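Local coordinates for putative enoyl-CoA hydratase/isomerase (Mycobacterium abscessus, PDB 4MI2), which probably isomerises a ring-epoxidised phenylacetyl-CoA as a crotonase-family enzyme of phenylacetate breakdown, at the interface of chains A and B. Sequence-based numbering; all coordinates share one arbitrary frame. Chains: chain A/B, Putative enoyl-CoA hydratase/isomerase.

Contact 1: the interface of chains A and B. Residues chain A 129, 158-159, 184, 187; chain B 162-163.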
loop_
_atom_site.group_PDB
_atom_site.type_symbol
_atom_site.label_atom_id
_atom_site.label_comp_id
_atom_site.label_asym_id
_atom_site.label_seq_id
_atom_site.Cartn_x
_atom_site.Cartn_y
_atom_site.Cartn_z
ATOM N N ARG A 129 -12.363 12.546 1.537
ATOM C CA ARG A 129 -12.352 13.312 0.295
ATOM C C ARG A 129 -13.587 12.998 -0.529
ATOM O O ARG A 129 -13.826 11.840 -0.900
ATOM C CB ARG A 129 -11.092 13.003 -0.513
ATOM C CG ARG A 129 -9.834 13.637 0.063
ATOM C CD ARG A 129 -8.556 13.122 -0.578
ATOM N NE ARG A 129 -8.309 11.759 -0.163
ATOM C CZ ARG A 129 -7.796 11.408 1.008
ATOM N NH1 ARG A 129 -7.461 12.329 1.891
ATOM N NH2 ARG A 129 -7.638 10.132 1.298
ATOM N N ARG A 158 1.010 6.998 -1.023
ATOM C CA ARG A 158 0.453 6.366 0.166
ATOM C C ARG A 158 -1.034 6.127 0.001
ATOM O O ARG A 158 -1.593 5.266 0.680
ATOM C CB ARG A 158 0.737 7.190 1.428
ATOM C CG ARG A 158 2.186 7.086 1.923
ATOM C CD ARG A 158 2.466 8.032 3.105
ATOM N NE ARG A 158 3.900 8.233 3.325
ATOM C CZ ARG A 158 4.442 9.080 4.203
ATOM N NH1 ARG A 158 3.675 9.825 4.990
ATOM N NH2 ARG A 158 5.770 9.183 4.294
ATOM N N LEU A 159 -1.680 6.869 -0.891
ATOM C CA LEU A 159 -3.114 6.701 -1.121
ATOM C C LEU A 159 -3.442 5.774 -2.293
ATOM O O LEU A 159 -4.418 5.038 -2.221
ATOM C CB LEU A 159 -3.784 8.051 -1.347
ATOM C CG LEU A 159 -3.933 8.935 -0.116
ATOM C CD1 LEU A 159 -4.636 10.223 -0.513
ATOM C CD2 LEU A 159 -4.703 8.231 0.993
ATOM N N GLY A 184 -8.563 4.685 -4.972
ATOM C CA GLY A 184 -8.470 4.998 -3.547
ATOM C C GLY A 184 -8.062 6.440 -3.234
ATOM O O GLY A 184 -7.758 6.771 -2.081
ATOM N N HIS A 187 -13.027 9.140 -1.511
ATOM C CA HIS A 187 -13.960 8.211 -0.863
ATOM C C HIS A 187 -15.305 8.107 -1.562
ATOM O O HIS A 187 -15.957 7.073 -1.492
ATOM C CB HIS A 187 -14.169 8.602 0.604
ATOM C CG HIS A 187 -12.928 8.482 1.430
ATOM N ND1 HIS A 187 -11.957 9.459 1.452
ATOM C CD2 HIS A 187 -12.487 7.495 2.243
ATOM C CE1 HIS A 187 -10.971 9.080 2.244
ATOM N NE2 HIS A 187 -11.271 7.896 2.743
ATOM N N ALA B 162 -5.084 3.153 2.943
ATOM C CA ALA B 162 -5.353 4.162 3.963
ATOM C C ALA B 162 -6.731 4.831 3.814
ATOM O O ALA B 162 -7.381 5.140 4.813
ATOM C CB ALA B 162 -4.256 5.214 3.950
ATOM N N SER B 163 -7.174 5.054 2.579
ATOM C CA SER B 163 -8.479 5.686 2.354
ATOM C C SER B 163 -9.619 4.856 2.917
ATOM O O SER B 163 -10.414 5.336 3.730
ATOM C CB SER B 163 -8.735 5.954 0.859
ATOM O OG SER B 163 -8.086 7.149 0.467
HETATM O O HOH W 1 -5.781 4.278 -0.083
HETATM O O HOH W 2 -3.313 3.227 0.651
#
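B:Ser163 holds its OG beside its own backbone N, anti to the carbonyl carbon (chi1 -82°), which aims the hydroxyl at chain A. A:Arg129 bends at chi3 (-71°) and brings its guanidinium to that hydroxyl. Both chains have the crotonase fold, and B:Ser163 lies in the first turn of helix 162-171. Its OG donates to the backbone carbonyl A:Gly184 O at 2.6 Å. The same OG accepts from A:Arg129 NH2 at 3.1 Å, meeting the guanidinium at its edge and in its plane. Together these bonds should help fix the rotation of the hydroxyl. A:Leu159 CD1 packs over the rim of one guanidinium face, and its other methyl, CD2, lies 3.6 Å from B:Ser163 OG.

The imidazole of A:His187 reaches the backbone of the same serine. Its NE2 donates to B:Ser163 O at 2.9 Å. The bond is bent (134° at H), and NE2 stands above the plane of the carbonyl. The other ring nitrogen, ND1, accepts the backbone N-H of A:Arg129, N to ND1 3.1 Å, with the donor tilted out of the ring plane. This second-shell bond helps set the ring and would be consistent with a hydrogen on NE2.

Two bridging waters join the end of helix 152-160 in chain A to the start of helix 162-171 in chain B. One links A:Leu159 O to B:Ser163 N. The other links A:Arg158 O to B:Ala162 N. The waters also bond each other, 2.8 Å between their oxygens.

Contact 2: the interface of chains A and B. Residues chain A 236-237, 240; chain B 89, 141, 146-149.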
loop_
_atom_site.group_PDB
_atom_site.type_symbol
_atom_site.label_atom_id
_atom_site.label_comp_id
_atom_site.label_asym_id
_atom_site.label_seq_id
_atom_site.Cartn_x
_atom_site.Cartn_y
_atom_site.Cartn_z
ATOM N N GLU A 236 -1.971 1.001 20.843
ATOM C CA GLU A 236 -3.398 0.678 20.849
ATOM C C GLU A 236 -3.918 0.531 22.273
ATOM O O GLU A 236 -4.911 1.151 22.643
ATOM C CB GLU A 236 -3.677 -0.598 20.036
ATOM C CG GLU A 236 -3.605 -0.380 18.534
ATOM C CD GLU A 236 -3.815 -1.647 17.708
ATOM O OE1 GLU A 236 -3.764 -2.775 18.269
ATOM O OE2 GLU A 236 -4.019 -1.499 16.483
ATOM N N ALA A 237 -3.220 -0.267 23.075
ATOM C CA ALA A 237 -3.607 -0.501 24.474
ATOM C C ALA A 237 -3.754 0.786 25.277
ATOM O O ALA A 237 -4.707 0.934 26.050
ATOM C CB ALA A 237 -2.591 -1.412 25.164
ATOM N N GLN A 240 -6.749 2.862 23.970
ATOM C CA GLN A 240 -7.988 2.231 24.415
ATOM C C GLN A 240 -8.212 2.474 25.909
ATOM O O GLN A 240 -9.341 2.668 26.334
ATOM C CB GLN A 240 -7.989 0.722 24.125
ATOM C CG GLN A 240 -7.966 0.343 22.651
ATOM C CD GLN A 240 -9.229 0.710 21.895
ATOM O OE1 GLN A 240 -9.535 1.878 21.702
ATOM N NE2 GLN A 240 -9.943 -0.295 21.427
ATOM N N VAL B 89 -6.884 -5.478 26.863
ATOM C CA VAL B 89 -6.116 -5.278 25.626
ATOM C C VAL B 89 -4.662 -5.695 25.845
ATOM O O VAL B 89 -4.071 -6.413 25.037
ATOM C CB VAL B 89 -6.176 -3.812 25.112
ATOM C CG1 VAL B 89 -5.367 -3.661 23.831
ATOM C CG2 VAL B 89 -7.619 -3.384 24.858
ATOM N N PHE B 141 -15.166 -0.024 16.671
ATOM C CA PHE B 141 -14.665 0.637 17.892
ATOM C C PHE B 141 -15.229 2.044 18.144
ATOM O O PHE B 141 -15.697 2.344 19.244
ATOM C CB PHE B 141 -13.139 0.678 17.877
ATOM C CG PHE B 141 -12.488 -0.690 17.940
ATOM C CD1 PHE B 141 -11.809 -1.206 16.847
ATOM C CD2 PHE B 141 -12.550 -1.450 19.095
ATOM C CE1 PHE B 141 -11.203 -2.458 16.912
ATOM C CE2 PHE B 141 -11.951 -2.709 19.168
ATOM C CZ PHE B 141 -11.273 -3.212 18.072
ATOM N N LEU B 146 -14.456 4.027 21.277
ATOM C CA LEU B 146 -13.099 3.518 21.382
ATOM C C LEU B 146 -12.387 3.790 20.053
ATOM O O LEU B 146 -12.989 4.342 19.127
ATOM C CB LEU B 146 -13.128 2.030 21.732
ATOM C CG LEU B 146 -13.776 1.709 23.096
ATOM C CD1 LEU B 146 -13.986 0.208 23.298
ATOM C CD2 LEU B 146 -12.961 2.298 24.248
ATOM N N ALA B 147 -11.116 3.412 19.946
ATOM C CA ALA B 147 -10.346 3.690 18.736
ATOM C C ALA B 147 -9.992 2.423 17.944
ATOM O O ALA B 147 -10.518 2.206 16.850
ATOM C CB ALA B 147 -9.100 4.488 19.085
ATOM N N ALA B 148 -9.116 1.590 18.500
ATOM C CA ALA B 148 -8.630 0.382 17.818
ATOM C C ALA B 148 -7.790 -0.467 18.753
ATOM O O ALA B 148 -7.073 0.066 19.614
ATOM C CB ALA B 148 -7.789 0.749 16.606
ATOM N N ASP B 149 -7.902 -1.782 18.588
ATOM C CA ASP B 149 -6.986 -2.732 19.182
ATOM C C ASP B 149 -6.838 -3.974 18.286
ATOM O O ASP B 149 -7.305 -3.982 17.150
ATOM C CB ASP B 149 -7.377 -3.073 20.627
ATOM C CG ASP B 149 -8.788 -3.626 20.765
ATOM O OD1 ASP B 149 -9.107 -4.646 20.107
ATOM O OD2 ASP B 149 -9.565 -3.052 21.580
#
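A:Gln240 inserts its amide into a bend of the chain B backbone and bonds at both ends of the group. Its OE1 accepts from the backbone B:Ala147 N at 2.8 Å. That N-H comes in the carbonyl plane, on a lone pair of OE1, and the bond is nearly straight. B:Ala148 N adds a weak bond to the same oxygen at 3.2 Å. At the other end, A:Gln240 NE2 donates to the carboxylate oxygen B:Asp149 OD2 at 2.8 Å. The acceptor lies in the plane of the amide, but the amide meets the carboxylate from above. The two planes are 62° apart, and the side chains cross at about a right angle. With an acceptor at one end and a donor at the other engaged, the amide can be assigned its orientation and is held from flipping.

A bend at chi2 (-67°) turns the glutamine off its helix toward this backbone. B:Asp149 places its CG between the backbone N and the carbonyl carbon (chi1 57°), and this lifts OD2 toward NE2. Many crotonase-family enzymes carry an active-site acid in this loop, and B:Asp149 may be that residue. B:Phe141 flanks the amide, with CD2 3.7 Å from A:Gln240 NE2. One face of its ring also packs on B:Ala148 CA and B:Asp149 N, near the rim, and probably helps support the loop. B:Leu146 CB lies 3.6 Å from A:Gln240 OE1.

Further out, B:Val89 CG1 rests against A:Ala237 CA at 3.7 Å. A:Glu236, extended beyond CG, runs alongside the backbone of B:Ala148 and B:Asp149, with OE1 3.3 Å from B:Asp149 CA. The two carboxylates stay apart, A:Glu236 OE1 to B:Asp149 OD1 being 6.0 Å.

Chain A contributes its late helix 229-244. Chain B contributes the start of helix 87-102 and the loop before helix 152-160.

Contacts 1 and 2 belong to the same interface, with the centres of their C-alpha atoms about 22 Å apart. They share no residue. Helix 152-160 relates them through different copies: its end in chain A takes part in contact 1, and the loop leading into it in chain B forms contact 2. The deposited assembly holds three copies, and trimers are usual in the crotonase family, so this interface is likely the biological one. Contact 1 would then help join helix ends and loops of neighbouring subunits. Contact 2 would bring a late helix of one subunit against a possible active-site loop of the next.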